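Local coordinates for transcriptional regulator, ROK family (PDB 1Z05), which probably binds DNA to regulate transcription, as a zinc-containing member of the ROK family and a homolog of the E. coli repressor Mlc, at residues A347-V352 against E359-G364. Residues are numbered along the deposited sequence; the frame is centred on the assembly and turned at random.
Sequences AAIAIV and EKILIG
Ile349, on the helix 332-356, faces the strand 360-364 and touches both Ile361 and Ile363, two residues on the same side of the strand. All contacts across the two segments are apolar, methyl against methyl. The two branches of Ile349 divide the work: the short one brings CG2 to 4.2 Å from CG2 of Ile361, while the long one ends with CD1 3.9 Å from CD1 of Ile363. In Ile349, CG1 stands anti to the carbonyl carbon (chi1 -64°) and the branch continues extended, carrying CD1 to Ile363, two residues on along the strand. Ile363 answers with a bent branch, chi2 -68°, which turns CD1 toward the helix although its CB does not point there; the two side chains meet at a slant. With the backbones 8.6 Å apart between the CA atoms of Ile349 and Ile361, only side chains bridge the gap.

Backbone hydrogen bonds place the strand between strands 237-242 and 395-398. Ile240 and Ile378 also pack on Ile349, Leu396 packs on both strand isoleucines, and all three touching residues are buried. A helix joined by a short turn to a central strand and packed against one face of the sheet is characteristic of the actin-like ATPase (ASKHA) fold of ROK proteins.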
loop_
_atom_site.group_PDB
_atom_site.type_symbol
_atom_site.label_atom_id
_atom_site.label_comp_id
_atom_site.label_asym_id
_atom_site.label_seq_id
_atom_site.Cartn_x
_atom_site.Cartn_y
_atom_site.Cartn_z
ATOM N N ALA A 347 -11.702 -14.612 10.798
ATOM C CA ALA A 347 -11.592 -14.995 9.390
ATOM C C ALA A 347 -11.171 -13.813 8.501
ATOM O O ALA A 347 -10.297 -13.945 7.644
ATOM C CB ALA A 347 -12.920 -15.609 8.888
ATOM N N ALA A 348 -11.786 -12.662 8.713
ATOM C CA ALA A 348 -11.457 -11.472 7.924
ATOM C C ALA A 348 -10.050 -10.954 8.255
ATOM O O ALA A 348 -9.284 -10.560 7.357
ATOM C CB ALA A 348 -12.516 -10.392 8.133
ATOM N N ILE A 349 -9.705 -10.984 9.541
ATOM C CA ILE A 349 -8.389 -10.547 9.993
ATOM C C ILE A 349 -7.291 -11.494 9.481
ATOM O O ILE A 349 -6.208 -11.036 9.116
ATOM C CB ILE A 349 -8.335 -10.384 11.542
ATOM C CG1 ILE A 349 -9.293 -9.277 11.985
ATOM C CG2 ILE A 349 -6.907 -10.079 12.012
ATOM C CD1 ILE A 349 -9.518 -9.210 13.487
ATOM N N ALA A 350 -7.576 -12.799 9.431
ATOM C CA ALA A 350 -6.629 -13.768 8.860
ATOM C C ALA A 350 -6.315 -13.463 7.397
ATOM O O ALA A 350 -5.184 -13.648 6.947
ATOM C CB ALA A 350 -7.136 -15.189 9.000
ATOM N N ILE A 351 -7.329 -13.029 6.656
ATOM C CA ILE A 351 -7.147 -12.589 5.270
ATOM C C ILE A 351 -6.160 -11.420 5.168
ATOM O O ILE A 351 -5.244 -11.439 4.345
ATOM C CB ILE A 351 -8.509 -12.227 4.630
ATOM C CG1 ILE A 351 -9.292 -13.521 4.361
ATOM C CG2 ILE A 351 -8.313 -11.446 3.332
ATOM C CD1 ILE A 351 -10.777 -13.311 4.072
ATOM N N VAL A 352 -6.349 -10.420 6.024
ATOM C CA VAL A 352 -5.510 -9.227 6.053
ATOM C C VAL A 352 -4.063 -9.558 6.459
ATOM O O VAL A 352 -3.097 -9.007 5.882
ATOM C CB VAL A 352 -6.160 -8.154 6.966
ATOM C CG1 VAL A 352 -5.227 -7.000 7.224
ATOM C CG2 VAL A 352 -7.457 -7.646 6.310
ATOM N N GLU A 359 2.799 -6.414 11.754
ATOM C CA GLU A 359 3.505 -6.682 13.011
ATOM C C GLU A 359 2.593 -6.493 14.222
ATOM O O GLU A 359 2.971 -6.830 15.342
ATOM C CB GLU A 359 4.734 -5.784 13.157
ATOM C CG GLU A 359 5.737 -5.874 12.016
ATOM C CD GLU A 359 6.786 -4.788 12.092
ATOM O OE1 GLU A 359 6.656 -3.768 11.375
ATOM O OE2 GLU A 359 7.737 -4.949 12.890
ATOM N N LYS A 360 1.394 -5.959 14.000
ATOM C CA LYS A 360 0.462 -5.710 15.102
ATOM C C LYS A 360 -0.969 -5.532 14.625
ATOM O O LYS A 360 -1.212 -4.938 13.572
ATOM C CB LYS A 360 0.907 -4.476 15.899
ATOM C CG LYS A 360 0.483 -4.485 17.354
ATOM C CD LYS A 360 1.179 -3.359 18.089
ATOM C CE LYS A 360 0.811 -3.346 19.550
ATOM N NZ LYS A 360 1.403 -2.157 20.207
ATOM N N ILE A 361 -1.912 -6.048 15.414
ATOM C CA ILE A 361 -3.339 -5.906 15.134
ATOM C C ILE A 361 -3.993 -5.129 16.266
ATOM O O ILE A 361 -3.874 -5.516 17.431
ATOM C CB ILE A 361 -4.067 -7.283 14.989
ATOM C CG1 ILE A 361 -3.372 -8.188 13.964
ATOM C CG2 ILE A 361 -5.562 -7.077 14.657
ATOM C CD1 ILE A 361 -3.277 -7.614 12.560
ATOM N N LEU A 362 -4.684 -4.044 15.922
ATOM C CA LEU A 362 -5.485 -3.315 16.909
ATOM C C LEU A 362 -6.965 -3.461 16.605
ATOM O O LEU A 362 -7.375 -3.449 15.442
ATOM C CB LEU A 362 -5.138 -1.823 16.953
ATOM C CG LEU A 362 -3.703 -1.301 17.017
ATOM C CD1 LEU A 362 -3.714 0.178 17.366
ATOM C CD2 LEU A 362 -2.873 -2.047 18.016
ATOM N N ILE A 363 -7.753 -3.570 17.668
ATOM C CA ILE A 363 -9.199 -3.667 17.580
ATOM C C ILE A 363 -9.821 -2.400 18.177
ATOM O O ILE A 363 -9.490 -1.998 19.288
ATOM C CB ILE A 363 -9.712 -4.942 18.326
ATOM C CG1 ILE A 363 -8.997 -6.209 17.800
ATOM C CG2 ILE A 363 -11.226 -5.065 18.225
ATOM C CD1 ILE A 363 -9.352 -6.586 16.337
ATOM N N GLY A 364 -10.704 -1.768 17.424
ATOM C CA GLY A 364 -11.399 -0.586 17.901
ATOM C C GLY A 364 -12.904 -0.717 17.782
ATOM O O GLY A 364 -13.418 -1.244 16.786
#